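PDB 4R12: nicastrin from Dictyostelium purpureum, which is probably an essential subunit of the gamma-secretase complex, which cleaves membrane proteins such as Notch receptors within the membrane. Local coordinates for residues I512-S517 / Q537-N542; P167-E172 / L582-I587; S368-K373 / G424-D429. One frame throughout, in Å; residues are numbered along the deposited sequence.

Contact 1 of 3, residues I512-S517 / Q537-N542; sequences ITQYNS and QCVSSN
A classic beta bulge, in which Tyr-515 and Asn-516 together face Ser-540, lies at one end of the antiparallel pairing between strands 516-522 and 536-540. Two backbone bonds pin it: Tyr-515 N donates to Ser-540 O at 2.9 Å, and Ser-540 N donates to Asn-516 O at 2.8 Å. The first torsion of Tyr-515 puts CG between its backbone N and carbonyl carbon (chi1 53°), and the ring reaches across the partner strand. Ser-540 CB lies over one ring face in a CH-pi contact, 4.0 Å from the Tyr-515 centroid, while Asn-542 N stands at the ring edge. A water joins the two segments here, donating to Thr-513 O and accepting from Asn-542 N. The same pairing builds a small three-stranded antiparallel sheet with strand 536-540 in the middle; a disulfide joins Cys-538 to Cys-528 in the loop before strand 532-534, close to a calcium ion. Past the bulge, Ser-517 faces Val-539 as a non-hydrogen-bonded pair. The two methyls of Val-539 divide their contacts: CG1 meets Gln-514 CB at 3.5 Å and CG2 meets Ser-517 OG at 3.6 Å. Gln-514 sends its NE2 back to Ser-511 O. Ser-517 OG also accepts from Gln-537 NE2 at 2.9 Å, nearly straight (173°) and in the plane of that amide; a bend at chi2 (-80°) keeps Gln-537 CD close to the serine. At the other end, Thr-513 OG1 approaches Ser-541 OG to 2.8 Å; Leu-509 O bonds the threonine hydroxyl, Tyr-510 O the serine hydroxyl, and both hydroxyls also bond Thr-543 OG1.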
# COMPACT_ATOMS: atom_id res chain seq x y z
N ILE A 512 0.49 -14.53 -15.08
CA ILE A 512 0.41 -15.80 -14.36
C ILE A 512 -0.91 -16.50 -14.63
O ILE A 512 -1.00 -17.73 -14.65
CB ILE A 512 0.57 -15.60 -12.84
CG1 ILE A 512 2.00 -15.24 -12.50
CG2 ILE A 512 0.18 -16.86 -12.08
CD1 ILE A 512 2.07 -14.76 -11.03
N THR A 513 -1.95 -15.71 -14.85
CA THR A 513 -3.29 -16.25 -15.01
C THR A 513 -3.70 -16.39 -16.48
O THR A 513 -4.86 -16.67 -16.77
CB THR A 513 -4.32 -15.37 -14.28
OG1 THR A 513 -4.22 -14.03 -14.77
CG2 THR A 513 -4.05 -15.35 -12.76
N GLN A 514 -2.76 -16.22 -17.40
CA GLN A 514 -3.08 -16.28 -18.83
C GLN A 514 -3.70 -17.63 -19.23
O GLN A 514 -3.38 -18.67 -18.64
CB GLN A 514 -1.82 -16.02 -19.68
CG GLN A 514 -0.80 -17.14 -19.63
CD GLN A 514 0.48 -16.80 -20.38
OE1 GLN A 514 0.65 -17.18 -21.53
NE2 GLN A 514 1.37 -16.07 -19.71
N TYR A 515 -4.58 -17.61 -20.22
CA TYR A 515 -5.09 -18.86 -20.80
C TYR A 515 -4.65 -19.05 -22.25
O TYR A 515 -4.80 -20.14 -22.81
CB TYR A 515 -6.63 -18.93 -20.69
CG TYR A 515 -7.38 -17.74 -21.24
CD1 TYR A 515 -7.75 -17.68 -22.58
CD2 TYR A 515 -7.74 -16.68 -20.42
CE1 TYR A 515 -8.45 -16.60 -23.08
CE2 TYR A 515 -8.44 -15.59 -20.91
CZ TYR A 515 -8.79 -15.56 -22.24
OH TYR A 515 -9.47 -14.49 -22.75
N ASN A 516 -4.09 -18.02 -22.87
CA ASN A 516 -3.60 -18.15 -24.24
C ASN A 516 -2.47 -17.16 -24.52
O ASN A 516 -2.38 -16.10 -23.90
CB ASN A 516 -4.75 -17.96 -25.25
CG ASN A 516 -4.39 -18.44 -26.67
OD1 ASN A 516 -3.60 -19.37 -26.85
ND2 ASN A 516 -4.97 -17.80 -27.67
N SER A 517 -1.60 -17.53 -25.45
CA SER A 517 -0.49 -16.70 -25.87
C SER A 517 -0.10 -17.07 -27.29
O SER A 517 0.14 -18.24 -27.59
CB SER A 517 0.71 -16.87 -24.94
OG SER A 517 1.78 -16.04 -25.35
N GLN A 537 4.53 -11.64 -27.96
CA GLN A 537 3.36 -12.50 -27.79
C GLN A 537 2.13 -11.67 -27.47
O GLN A 537 2.20 -10.76 -26.63
CB GLN A 537 3.58 -13.52 -26.68
CG GLN A 537 4.83 -14.38 -26.83
CD GLN A 537 4.64 -15.52 -27.81
OE1 GLN A 537 5.43 -15.68 -28.72
NE2 GLN A 537 3.59 -16.31 -27.62
N CYS A 538 1.00 -11.98 -28.11
CA CYS A 538 -0.30 -11.49 -27.65
C CYS A 538 -0.83 -12.47 -26.61
O CYS A 538 -1.05 -13.64 -26.90
CB CYS A 538 -1.29 -11.33 -28.81
SG CYS A 538 -0.90 -9.88 -29.82
N VAL A 539 -0.99 -11.98 -25.38
CA VAL A 539 -1.34 -12.84 -24.25
C VAL A 539 -2.75 -12.54 -23.78
O VAL A 539 -3.12 -11.38 -23.61
CB VAL A 539 -0.33 -12.67 -23.09
CG1 VAL A 539 -0.68 -13.59 -21.93
CG2 VAL A 539 1.09 -12.93 -23.58
N SER A 540 -3.53 -13.59 -23.58
CA SER A 540 -4.92 -13.42 -23.17
C SER A 540 -5.08 -13.84 -21.72
O SER A 540 -4.65 -14.92 -21.33
CB SER A 540 -5.84 -14.24 -24.07
OG SER A 540 -5.75 -13.79 -25.41
N SER A 541 -5.71 -12.98 -20.93
CA SER A 541 -5.98 -13.24 -19.51
C SER A 541 -7.19 -12.46 -19.05
O SER A 541 -7.37 -11.30 -19.43
CB SER A 541 -4.76 -12.87 -18.66
OG SER A 541 -5.01 -13.09 -17.28
N ASN A 542 -8.00 -13.09 -18.20
CA ASN A 542 -9.16 -12.44 -17.59
C ASN A 542 -8.75 -11.63 -16.36
O ASN A 542 -9.20 -11.88 -15.24
CB ASN A 542 -10.21 -13.50 -17.21
CG ASN A 542 -11.60 -12.92 -17.04
OD1 ASN A 542 -11.85 -11.78 -17.40
ND2 ASN A 542 -12.50 -13.72 -16.49
O HOH W 1 -7.42 -15.77 -17.07

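Contact 2 of 3, residues P167-E172 / L582-I587; sequences PAWGAE and LKVFKI
Lys-586 lays its side chain across the indole of Trp-169, its non-hydrogen-bonded partner on the neighbouring antiparallel strand. From CB, which faces Ala-168 O, a chi1 of -100°, far from a staggered value, sets Lys-586 CG 3.4 Å from Ala-168 O and over the centre of the six-membered ring of Trp-169. There Lys-586 CG makes a CH-pi contact, 4.0 Å from the centroid of the Trp-169 six-membered ring and only 9° off the ring normal. The extended chain then carries CD past Pro-167 O. Lys-586 CE lies 3.2 Å from Pro-167 O and also reaches Trp-169 NE1 at 3.6 Å; NZ ends near the same proline carbonyl. Further along the indole, Trp-169 CE3 touches Val-584 CG1 at 3.5 Å, the two side chains crossing at about a right angle. Backbone bonds hold the register: Gly-170 and Phe-585 exchange two, Glu-172 and Lys-583 two more, and Ile-587 N donates to Ala-168 O. Through them strand 581-586, at the C-terminal end of the model, adds itself to strand 169-174 of the nicastrin small lobe, whose far edge bonds to Gly-45 and Leu-47 of strand 43-50. On the face away from Trp-169, Phe-585 CG sits between its backbone N and carbonyl carbon (chi1 55°), and the ring lies over the glycine backbone: Gly-170 O lies over one ring face toward the rim, and Phe-585 CE2 comes to 3.4 Å from Ala-171 C. A CB on Gly-170 would crowd both this ring and Ile-587 CG1. Glu-172 and Lys-583 run side by side on that face, with OE2 and NZ 4.1 Å apart, beyond a salt bridge; Lys-583 NZ also has a long, weak ion pair with Asp-174.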
# COMPACT_ATOMS: atom_id res chain seq x y z
N PRO A 167 34.38 26.83 8.89
CA PRO A 167 34.28 26.34 7.52
C PRO A 167 33.43 25.08 7.67
O PRO A 167 33.89 23.98 7.45
CB PRO A 167 35.71 26.07 7.12
CG PRO A 167 36.56 26.65 8.19
CD PRO A 167 35.69 27.41 9.15
N ALA A 168 32.17 25.27 8.09
CA ALA A 168 31.30 24.19 8.53
C ALA A 168 30.34 23.66 7.45
O ALA A 168 30.27 24.20 6.34
CB ALA A 168 30.50 24.64 9.75
N TRP A 169 29.59 22.62 7.79
CA TRP A 169 28.72 21.94 6.82
C TRP A 169 27.25 22.34 6.93
O TRP A 169 26.70 22.43 8.02
CB TRP A 169 28.83 20.43 6.99
CG TRP A 169 30.12 19.87 6.49
CD1 TRP A 169 31.25 19.60 7.22
CD2 TRP A 169 30.42 19.50 5.14
NE1 TRP A 169 32.23 19.09 6.41
CE2 TRP A 169 31.74 19.02 5.12
CE3 TRP A 169 29.70 19.53 3.94
CZ2 TRP A 169 32.36 18.57 3.96
CZ3 TRP A 169 30.31 19.09 2.79
CH2 TRP A 169 31.63 18.61 2.80
N GLY A 170 26.63 22.56 5.78
CA GLY A 170 25.21 22.89 5.72
C GLY A 170 24.51 22.14 4.60
O GLY A 170 25.15 21.42 3.83
N ALA A 171 23.19 22.30 4.51
CA ALA A 171 22.41 21.64 3.45
C ALA A 171 21.22 22.48 3.01
O ALA A 171 20.77 23.36 3.74
CB ALA A 171 21.93 20.27 3.91
N GLU A 172 20.73 22.20 1.81
CA GLU A 172 19.50 22.80 1.33
C GLU A 172 18.51 21.71 0.93
O GLU A 172 18.86 20.78 0.20
CB GLU A 172 19.75 23.75 0.16
CG GLU A 172 18.47 24.20 -0.54
CD GLU A 172 18.72 25.24 -1.62
OE1 GLU A 172 19.64 26.06 -1.44
OE2 GLU A 172 17.99 25.25 -2.63
N LEU A 582 17.99 17.46 -2.51
CA LEU A 582 18.77 17.63 -1.30
C LEU A 582 20.22 17.89 -1.67
O LEU A 582 20.86 17.08 -2.35
CB LEU A 582 18.64 16.39 -0.40
CG LEU A 582 19.40 16.29 0.92
CD1 LEU A 582 19.57 17.63 1.61
CD2 LEU A 582 18.63 15.35 1.85
N LYS A 583 20.74 19.03 -1.23
CA LYS A 583 22.09 19.43 -1.57
C LYS A 583 22.88 19.72 -0.30
O LYS A 583 22.34 20.29 0.65
CB LYS A 583 22.08 20.67 -2.48
CG LYS A 583 21.14 20.56 -3.67
CD LYS A 583 20.83 21.94 -4.26
CE LYS A 583 19.81 21.84 -5.39
NZ LYS A 583 19.38 23.18 -5.88
N VAL A 584 24.14 19.31 -0.29
CA VAL A 584 25.03 19.61 0.83
C VAL A 584 26.19 20.47 0.32
O VAL A 584 26.59 20.36 -0.84
CB VAL A 584 25.53 18.31 1.50
CG1 VAL A 584 26.63 18.58 2.50
CG2 VAL A 584 24.37 17.61 2.19
N PHE A 585 26.69 21.35 1.18
CA PHE A 585 27.70 22.33 0.79
C PHE A 585 28.39 22.85 2.04
O PHE A 585 27.87 22.70 3.15
CB PHE A 585 27.04 23.47 0.02
CG PHE A 585 25.91 24.12 0.77
CD1 PHE A 585 26.15 25.18 1.63
CD2 PHE A 585 24.62 23.65 0.63
CE1 PHE A 585 25.11 25.77 2.33
CE2 PHE A 585 23.58 24.24 1.32
CZ PHE A 585 23.83 25.30 2.17
N LYS A 586 29.55 23.47 1.88
CA LYS A 586 30.20 24.11 3.02
C LYS A 586 29.79 25.57 3.10
O LYS A 586 29.71 26.26 2.08
CB LYS A 586 31.72 23.97 2.95
CG LYS A 586 32.24 22.85 3.86
CD LYS A 586 33.75 22.84 4.00
CE LYS A 586 34.19 21.85 5.07
NZ LYS A 586 35.67 21.70 5.15
N ILE A 587 29.50 26.03 4.31
CA ILE A 587 29.07 27.41 4.53
C ILE A 587 30.23 28.38 4.35
O ILE A 587 30.48 29.23 5.20
CB ILE A 587 28.47 27.57 5.94
CG1 ILE A 587 27.17 26.76 6.06
CG2 ILE A 587 28.23 29.03 6.26
CD1 ILE A 587 26.66 26.65 7.48

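Contact 3 of 3, residues S368-K373 / G424-D429; sequences STITFK and GSTLND
Asp-429 OD2 receives two bonds from Thr-369, one from the backbone and one from the side chain. Thr-369 OG1 donates at 2.6 Å to the anti lone pair of Asp-429 OD2, and Thr-369 N reaches the same oxygen at 2.8 Å from above the carboxylate plane, 47° out of it. Both donors converge because OG1 sits between the threonine's own N and carbonyl carbon (chi1 61°). OG1 in turn accepts from a water at 2.8 Å, which also donates to Ser-425 O. Beside these bonds, Ile-370 CG1 packs 3.8 Å from Asp-429 CB, the two side chains running in opposite directions, and Ile-370 CD1 meets Thr-426 CB at 4.1 Å. In the second shell, Tyr-365 OH bonds Asp-429 OD1, fixing the other carboxylate oxygen, and backbone bonds to Tyr-340 of strand 339-347 place Thr-369. The contact thus fastens the start of strand 370-374 to the N-terminal part of helix 427-441 within the nicastrin large lobe, where Ile-430 and Ile-433 of the helix also pack on Ile-370. An alanine in place of Asp-429 would probably leave Thr-369 N and OG1 without their shared acceptor and the hydroxyl freer to turn. With two donors on one oxygen, a third group on the other and a helix N-terminal end nearby, the carboxylate is likely to stay negatively charged.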
# COMPACT_ATOMS: atom_id res chain seq x y z
N SER A 368 3.86 -28.60 9.11
CA SER A 368 3.21 -27.30 9.18
C SER A 368 3.66 -26.48 10.40
O SER A 368 3.68 -27.00 11.51
CB SER A 368 1.69 -27.47 9.21
OG SER A 368 1.07 -26.21 9.33
N THR A 369 4.03 -25.23 10.17
CA THR A 369 4.44 -24.35 11.27
C THR A 369 3.36 -23.32 11.59
O THR A 369 3.57 -22.42 12.41
CB THR A 369 5.75 -23.61 10.94
OG1 THR A 369 5.56 -22.79 9.78
CG2 THR A 369 6.86 -24.60 10.67
N ILE A 370 2.21 -23.49 10.96
CA ILE A 370 1.10 -22.56 11.06
C ILE A 370 -0.11 -23.20 11.73
O ILE A 370 -0.47 -24.34 11.43
CB ILE A 370 0.69 -22.03 9.66
CG1 ILE A 370 1.85 -21.25 9.02
CG2 ILE A 370 -0.57 -21.17 9.75
CD1 ILE A 370 2.24 -19.99 9.77
N THR A 371 -0.72 -22.47 12.65
CA THR A 371 -1.97 -22.89 13.25
C THR A 371 -2.93 -21.70 13.26
O THR A 371 -2.48 -20.54 13.26
CB THR A 371 -1.76 -23.45 14.69
OG1 THR A 371 -2.97 -24.05 15.16
CG2 THR A 371 -1.35 -22.33 15.65
N PHE A 372 -4.23 -21.97 13.25
CA PHE A 372 -5.23 -20.90 13.25
C PHE A 372 -5.96 -20.82 14.59
O PHE A 372 -6.31 -21.84 15.19
CB PHE A 372 -6.24 -21.09 12.12
CG PHE A 372 -5.65 -20.89 10.74
CD1 PHE A 372 -5.35 -19.62 10.28
CD2 PHE A 372 -5.41 -21.98 9.92
CE1 PHE A 372 -4.80 -19.42 9.01
CE2 PHE A 372 -4.88 -21.80 8.65
CZ PHE A 372 -4.57 -20.51 8.19
N LYS A 373 -6.17 -19.59 15.05
CA LYS A 373 -6.91 -19.34 16.27
C LYS A 373 -8.05 -18.36 16.03
O LYS A 373 -7.98 -17.51 15.14
CB LYS A 373 -5.99 -18.78 17.36
CG LYS A 373 -5.14 -19.85 18.01
CD LYS A 373 -4.05 -19.25 18.88
CE LYS A 373 -3.04 -20.33 19.26
NZ LYS A 373 -1.94 -19.79 20.12
N GLY A 424 9.88 -14.48 6.96
CA GLY A 424 10.06 -15.21 5.72
C GLY A 424 9.94 -16.72 5.88
O GLY A 424 9.48 -17.42 4.97
N SER A 425 10.34 -17.24 7.03
CA SER A 425 10.28 -18.68 7.26
C SER A 425 8.85 -19.25 7.28
O SER A 425 8.67 -20.47 7.18
CB SER A 425 11.00 -19.03 8.57
OG SER A 425 10.32 -18.46 9.68
N THR A 426 7.84 -18.39 7.41
CA THR A 426 6.45 -18.87 7.40
C THR A 426 5.81 -18.82 6.01
O THR A 426 4.71 -19.35 5.82
CB THR A 426 5.53 -18.07 8.37
OG1 THR A 426 5.47 -16.69 7.96
CG2 THR A 426 6.01 -18.15 9.82
N LEU A 427 6.46 -18.17 5.05
CA LEU A 427 5.82 -17.90 3.77
C LEU A 427 5.42 -19.17 2.99
O LEU A 427 4.29 -19.26 2.50
CB LEU A 427 6.74 -17.01 2.90
CG LEU A 427 6.22 -16.61 1.53
CD1 LEU A 427 4.87 -15.92 1.64
CD2 LEU A 427 7.25 -15.66 0.89
N ASN A 428 6.32 -20.14 2.88
CA ASN A 428 6.01 -21.37 2.15
C ASN A 428 4.76 -22.08 2.70
O ASN A 428 3.85 -22.44 1.95
CB ASN A 428 7.20 -22.32 2.19
CG ASN A 428 8.35 -21.89 1.27
OD1 ASN A 428 8.26 -20.88 0.56
ND2 ASN A 428 9.43 -22.66 1.27
N ASP A 429 4.74 -22.24 4.02
CA ASP A 429 3.60 -22.84 4.71
C ASP A 429 2.30 -22.08 4.45
O ASP A 429 1.28 -22.69 4.13
CB ASP A 429 3.87 -22.92 6.22
CG ASP A 429 4.65 -24.18 6.60
OD1 ASP A 429 4.77 -25.07 5.74
OD2 ASP A 429 5.11 -24.28 7.75
O HOH W 2 7.95 -21.39 9.79

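The three contacts are spread through one chain and none touches another. Contact 2, where the C-terminal strand joins a strand of the small lobe, lies far from the rest: its centre is about 53 Å from that of contact 1 and about 50 Å from that of contact 3. Contacts 1 and 3 are closer, with about 13 Å between nearest atoms. Along the chain, contact 2 joins segments 410 residues apart, and both other contacts fall within that span, contact 3 closing before contact 1 opens. Contact 1 adjoins a metal site, the Cys-538 side chain being about 7 Å from the calcium ion; Thr-369 of contact 3 lies about 9 Å from N-acetylglucosamine of an attached glycan.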